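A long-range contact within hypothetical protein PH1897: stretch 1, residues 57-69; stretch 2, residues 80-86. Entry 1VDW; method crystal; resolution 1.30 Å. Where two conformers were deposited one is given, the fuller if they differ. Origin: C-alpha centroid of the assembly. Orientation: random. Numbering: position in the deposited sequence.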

ATOM      1  N   LYS A  57     -14.382 -19.554 -16.254  1.00 22.16           N
ATOM      2  CA  LYS A  57     -13.219 -20.352 -16.619  1.00 21.72           C
ATOM      3  C   LYS A  57     -13.196 -21.688 -15.881  1.00 21.26           C
ATOM      4  O   LYS A  57     -13.090 -22.750 -16.496  1.00 21.82           O
ATOM      5  CB  LYS A  57     -11.942 -19.566 -16.303  1.00 23.27           C
ATOM      6  CG  LYS A  57     -10.649 -20.257 -16.696  1.00 24.48           C
ATOM      7  CD  LYS A  57     -10.462 -20.290 -18.205  1.00 25.92           C
ATOM      8  CE  LYS A  57      -9.061 -20.761 -18.570  1.00 26.11           C
ATOM      9  NZ  LYS A  57      -8.832 -20.773 -20.043  1.00 26.51           N
ATOM     10  N   PHE A  58     -13.307 -21.635 -14.559  1.00 19.79           N
ATOM     11  CA  PHE A  58     -13.285 -22.844 -13.748  1.00 19.25           C
ATOM     12  C   PHE A  58     -14.581 -23.641 -13.818  1.00 20.14           C
ATOM     13  O   PHE A  58     -14.560 -24.871 -13.762  1.00 18.76           O
ATOM     14  CB  PHE A  58     -12.949 -22.488 -12.300  1.00 18.82           C
ATOM     15  CG  PHE A  58     -11.546 -21.981 -12.122  1.00 19.13           C
ATOM     16  CD1 PHE A  58     -10.460 -22.826 -12.321  1.00 18.36           C
ATOM     17  CD2 PHE A  58     -11.307 -20.652 -11.795  1.00 17.77           C
ATOM     18  CE1 PHE A  58      -9.154 -22.358 -12.200  1.00 19.12           C
ATOM     19  CE2 PHE A  58     -10.004 -20.171 -11.671  1.00 18.95           C
ATOM     20  CZ  PHE A  58      -8.924 -21.027 -11.875  1.00 18.65           C
ATOM     21  N   LYS A  59     -15.706 -22.947 -13.950  1.00 20.91           N
ATOM     22  CA  LYS A  59     -16.993 -23.626 -14.041  1.00 22.14           C
ATOM     23  C   LYS A  59     -17.011 -24.503 -15.288  1.00 22.68           C
ATOM     24  O   LYS A  59     -17.437 -25.657 -15.239  1.00 22.11           O
ATOM     25  CB  LYS A  59     -18.136 -22.609 -14.109  1.00 23.62           C
ATOM     26  CG  LYS A  59     -19.519 -23.242 -14.176  1.00 26.29           C
ATOM     27  CD  LYS A  59     -20.616 -22.191 -14.249  1.00 28.59           C
ATOM     28  CE  LYS A  59     -21.990 -22.834 -14.355  1.00 30.59           C
ATOM     29  NZ  LYS A  59     -22.291 -23.707 -13.185  1.00 31.93           N
ATOM     30  N   ASP A  60     -16.535 -23.951 -16.402  1.00 22.44           N
ATOM     31  CA  ASP A  60     -16.503 -24.680 -17.667  1.00 23.26           C
ATOM     32  C   ASP A  60     -15.552 -25.872 -17.639  1.00 22.59           C
ATOM     33  O   ASP A  60     -15.681 -26.790 -18.448  1.00 22.23           O
ATOM     34  CB  ASP A  60     -16.118 -23.746 -18.818  1.00 25.47           C
ATOM     35  CG  ASP A  60     -17.109 -22.612 -19.006  1.00 27.56           C
ATOM     36  OD1 ASP A  60     -18.286 -22.776 -18.619  1.00 29.34           O
ATOM     37  OD2 ASP A  60     -16.717 -21.561 -19.557  1.00 31.32           O
ATOM     38  N   LEU A  61     -14.592 -25.856 -16.719  1.00 21.54           N
ATOM     39  CA  LEU A  61     -13.641 -26.956 -16.596  1.00 20.61           C
ATOM     40  C   LEU A  61     -14.278 -28.124 -15.859  1.00 20.53           C
ATOM     41  O   LEU A  61     -13.727 -29.225 -15.827  1.00 21.56           O
ATOM     42  CB  LEU A  61     -12.386 -26.507 -15.849  1.00 20.59           C
ATOM     43  CG  LEU A  61     -11.404 -25.639 -16.635  1.00 21.36           C
ATOM     44  CD1 LEU A  61     -10.335 -25.113 -15.695  1.00 22.30           C
ATOM     45  CD2 LEU A  61     -10.781 -26.456 -17.761  1.00 21.84           C
ATOM     46  N   GLY A  62     -15.435 -27.869 -15.257  1.00 20.01           N
ATOM     47  CA  GLY A  62     -16.148 -28.906 -14.535  1.00 20.24           C
ATOM     48  C   GLY A  62     -15.707 -29.147 -13.104  1.00 19.97           C
ATOM     49  O   GLY A  62     -16.057 -30.169 -12.517  1.00 20.54           O
ATOM     50  N   VAL A  63     -14.949 -28.219 -12.529  1.00 18.60           N
ATOM     51  CA  VAL A  63     -14.489 -28.381 -11.153  1.00 18.19           C
ATOM     52  C   VAL A  63     -15.409 -27.647 -10.181  1.00 16.28           C
ATOM     53  O   VAL A  63     -16.237 -26.833 -10.597  1.00 17.87           O
ATOM     54  CB  VAL A  63     -13.043 -27.848 -10.974  1.00 17.65           C
ATOM     55  CG1 VAL A  63     -12.108 -28.556 -11.942  1.00 18.76           C
ATOM     56  CG2 VAL A  63     -13.002 -26.337 -11.199  1.00 18.34           C
ATOM     57  N   ASN A  64     -15.275 -27.947  -8.892  1.00 16.76           N
ATOM     58  CA  ASN A  64     -16.085 -27.278  -7.881  1.00 16.82           C
ATOM     59  C   ASN A  64     -15.476 -25.896  -7.697  1.00 16.63           C
ATOM     60  O   ASN A  64     -14.261 -25.733  -7.802  1.00 16.39           O
ATOM     61  CB  ASN A  64     -16.049 -28.038  -6.551  1.00 17.66           C
ATOM     62  CG  ASN A  64     -16.453 -29.492  -6.695  1.00 20.28           C
ATOM     63  OD1 ASN A  64     -17.422 -29.816  -7.384  1.00 20.94           O
ATOM     64  ND2 ASN A  64     -15.713 -30.377  -6.036  1.00 21.36           N
ATOM     65  N   VAL A  65     -16.312 -24.901  -7.428  1.00 16.87           N
ATOM     66  CA  VAL A  65     -15.820 -23.543  -7.258  1.00 16.88           C
ATOM     67  C   VAL A  65     -16.364 -22.876  -6.009  1.00 18.11           C
ATOM     68  O   VAL A  65     -17.552 -22.973  -5.702  1.00 19.76           O
ATOM     69  CB  VAL A  65     -16.191 -22.662  -8.468  1.00 17.75           C
ATOM     70  CG1 VAL A  65     -15.541 -21.293  -8.334  1.00 18.03           C
ATOM     71  CG2 VAL A  65     -15.754 -23.337  -9.754  1.00 17.38           C
ATOM     72  N   VAL A  66     -15.480 -22.196  -5.291  1.00 17.05           N
ATOM     73  CA  VAL A  66     -15.861 -21.478  -4.087  1.00 15.93           C
ATOM     74  C   VAL A  66     -15.399 -20.036  -4.243  1.00 15.88           C
ATOM     75  O   VAL A  66     -14.208 -19.772  -4.410  1.00 16.17           O
ATOM     76  CB  VAL A  66     -15.207 -22.081  -2.824  1.00 15.69           C
ATOM     77  CG1 VAL A  66     -15.687 -21.336  -1.584  1.00 17.09           C
ATOM     78  CG2 VAL A  66     -15.549 -23.560  -2.714  1.00 18.47           C
ATOM     79  N   SER A  67     -16.350 -19.113  -4.229  1.00 15.94           N
ATOM     80  CA  SER A  67     -16.047 -17.692  -4.344  1.00 18.74           C
ATOM     81  C   SER A  67     -17.052 -16.987  -3.437  1.00 20.28           C
ATOM     82  O   SER A  67     -18.196 -17.425  -3.314  1.00 20.98           O
ATOM     83  CB  SER A  67     -16.200 -17.225  -5.794  1.00 19.40           C
ATOM     84  OG  SER A  67     -15.526 -15.995  -6.008  0.50 18.19           O
ATOM     85  N   GLU A  68     -16.627 -15.901  -2.804  1.00 22.03           N
ATOM     86  CA  GLU A  68     -17.491 -15.177  -1.877  1.00 24.74           C
ATOM     87  C   GLU A  68     -18.870 -14.786  -2.399  1.00 26.44           C
ATOM     88  O   GLU A  68     -19.881 -15.063  -1.750  1.00 26.32           O
ATOM     89  CB  GLU A  68     -16.771 -13.927  -1.361  1.00 24.45           C
ATOM     90  CG  GLU A  68     -17.569 -13.149  -0.322  1.00 26.97           C
ATOM     91  CD  GLU A  68     -16.743 -12.094   0.390  1.00 28.23           C
ATOM     92  OE1 GLU A  68     -17.315 -11.355   1.221  1.00 29.60           O
ATOM     93  OE2 GLU A  68     -15.525 -12.005   0.125  1.00 29.16           O
ATOM     94  N   GLU A  69     -18.918 -14.154  -3.566  1.00 28.25           N
ATOM     95  CA  GLU A  69     -20.188 -13.707  -4.131  1.00 30.86           C
ATOM     96  C   GLU A  69     -21.076 -14.799  -4.726  1.00 31.61           C
ATOM     97  O   GLU A  69     -22.301 -14.676  -4.721  1.00 32.71           O
ATOM     98  CB  GLU A  69     -19.935 -12.627  -5.184  1.00 31.37           C
ATOM     99  CG  GLU A  69     -19.219 -11.400  -4.641  1.00 34.15           C
ATOM    100  CD  GLU A  69     -19.928 -10.791  -3.443  1.00 35.35           C
ATOM    101  OE1 GLU A  69     -21.109 -10.405  -3.578  1.00 36.92           O
ATOM    102  OE2 GLU A  69     -19.303 -10.698  -2.365  1.00 36.55           O
ATOM    103  N   THR A  80     -11.422 -28.741  -6.397  1.00 15.62           N
ATOM    104  CA  THR A  80     -12.142 -27.564  -5.926  1.00 15.01           C
ATOM    105  C   THR A  80     -11.217 -26.358  -5.996  1.00 13.89           C
ATOM    106  O   THR A  80     -10.063 -26.426  -5.586  1.00 14.20           O
ATOM    107  CB  THR A  80     -12.615 -27.726  -4.469  1.00 15.30           C
ATOM    108  OG1 THR A  80     -13.428 -28.898  -4.359  1.00 16.56           O
ATOM    109  CG2 THR A  80     -13.434 -26.516  -4.035  1.00 15.81           C
ATOM    110  N   VAL A  81     -11.730 -25.259  -6.532  1.00 13.86           N
ATOM    111  CA  VAL A  81     -10.945 -24.043  -6.633  1.00 13.60           C
ATOM    112  C   VAL A  81     -11.561 -22.999  -5.701  1.00 14.42           C
ATOM    113  O   VAL A  81     -12.771 -22.768  -5.727  1.00 15.13           O
ATOM    114  CB  VAL A  81     -10.905 -23.530  -8.098  1.00 14.76           C
ATOM    115  CG1 VAL A  81     -10.361 -24.621  -9.009  0.50 15.56           C
ATOM    116  CG2 VAL A  81     -12.288 -23.094  -8.549  0.50 14.10           C
ATOM    117  N   VAL A  82     -10.720 -22.404  -4.856  1.00 13.40           N
ATOM    118  CA  VAL A  82     -11.136 -21.379  -3.893  1.00 13.34           C
ATOM    119  C   VAL A  82     -10.514 -20.095  -4.421  1.00 13.38           C
ATOM    120  O   VAL A  82      -9.292 -19.925  -4.390  1.00 14.00           O
ATOM    121  CB  VAL A  82     -10.600 -21.713  -2.487  1.00 13.27           C
ATOM    122  CG1 VAL A  82     -11.007 -20.638  -1.493  1.00 14.67           C
ATOM    123  CG2 VAL A  82     -11.141 -23.069  -2.046  1.00 13.44           C
ATOM    124  N   VAL A  83     -11.361 -19.183  -4.884  1.00 13.38           N
ATOM    125  CA  VAL A  83     -10.868 -17.978  -5.525  1.00 14.80           C
ATOM    126  C   VAL A  83     -11.436 -16.627  -5.116  1.00 14.55           C
ATOM    127  O   VAL A  83     -12.560 -16.515  -4.627  1.00 14.42           O
ATOM    128  CB  VAL A  83     -11.065 -18.137  -7.062  1.00 16.70           C
ATOM    129  CG1 VAL A  83     -12.538 -18.322  -7.375  0.50 16.83           C
ATOM    130  CG2 VAL A  83     -10.514 -16.935  -7.801  0.50 18.25           C
ATOM    131  N   ASP A  84     -10.608 -15.606  -5.311  1.00 13.33           N
ATOM    132  CA  ASP A  84     -10.987 -14.220  -5.091  1.00 12.73           C
ATOM    133  C   ASP A  84     -10.625 -13.595  -6.438  1.00 12.30           C
ATOM    134  O   ASP A  84      -9.453 -13.345  -6.722  1.00 12.57           O
ATOM    135  CB  ASP A  84     -10.168 -13.564  -3.978  1.00 13.21           C
ATOM    136  CG  ASP A  84     -10.646 -12.153  -3.668  1.00 13.92           C
ATOM    137  OD1 ASP A  84     -11.485 -11.636  -4.440  1.00 14.38           O
ATOM    138  OD2 ASP A  84     -10.192 -11.558  -2.664  1.00 14.40           O
ATOM    139  N   PRO A  85     -11.625 -13.360  -7.299  1.00 12.22           N
ATOM    140  CA  PRO A  85     -11.425 -12.773  -8.629  1.00 12.55           C
ATOM    141  C   PRO A  85     -10.682 -11.441  -8.624  1.00 12.19           C
ATOM    142  O   PRO A  85      -9.936 -11.124  -9.551  1.00 12.97           O
ATOM    143  CB  PRO A  85     -12.850 -12.633  -9.161  1.00 13.63           C
ATOM    144  CG  PRO A  85     -13.577 -13.749  -8.481  1.00 14.96           C
ATOM    145  CD  PRO A  85     -13.049 -13.670  -7.072  1.00 13.60           C
ATOM    146  N   LEU A  86     -10.913 -10.650  -7.587  1.00 11.10           N
ATOM    147  CA  LEU A  86     -10.248  -9.362  -7.467  1.00 11.52           C
ATOM    148  C   LEU A  86     -10.163  -8.935  -6.019  1.00 11.11           C
ATOM    149  O   LEU A  86     -11.140  -8.472  -5.429  1.00 12.14           O
ATOM    150  CB  LEU A  86     -10.973  -8.275  -8.271  1.00 12.91           C
ATOM    151  CG  LEU A  86     -10.374  -6.865  -8.156  1.00 14.11           C
ATOM    152  CD1 LEU A  86      -9.001  -6.821  -8.811  1.00 15.00           C
ATOM    153  CD2 LEU A  86     -11.312  -5.854  -8.809  1.00 15.66           C
TER
HETATM  154  O   HOH W   1     -14.158 -14.420  -3.609  1.00 20.17           O
HETATM  155  O   HOH W   2     -14.446 -11.989  -2.914  1.00 32.87           O

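The strand at 64-67 and the strand running through 80-83 lie side by side and parallel, their directions 16° apart. Paired residues put their side chains on the same face of the sheet, and the faces alternate along the strands. Three backbone hydrogen bonds hold the register: Val-81 N to Asn-64 O (2.9 Å), Val-66 N to Val-81 O (2.8 Å) and Val-83 N to Val-66 O (2.9 Å). Val-81 thus bonds through both its N and its O to residues flanking Val-65, its own partner.

On the face carrying Val-65 and Val-81, Val-81 is the main bump, with the largest area covered by the other stretch. It fills a hollow walled by helix, loop and strand: its CG1 meets Phe-58 CD1 and Val-63 CG2, each at 3.8 Å, its CB sits over one face of the Phe-58 ring, and its CG2 packs on Val-65 CG2 at 3.7 Å. Val-83 CG1 extends this apolar patch more loosely, 4.3 Å from Val-65 CG1.

On the other face, Val-66 CG2 rests 3.9 Å from Thr-80 CG2, and Val-66 CB lies 4.3 Å from Val-82 CG2. Asn-64 ND2 donates to Thr-80 OG1 (3.2 Å), a polar end to this row.

Beyond Ser-67 the chains part, and water 1 fills the gap, donating to Val-83 O (2.8 Å) and accepting from Glu-68 N (3.0 Å).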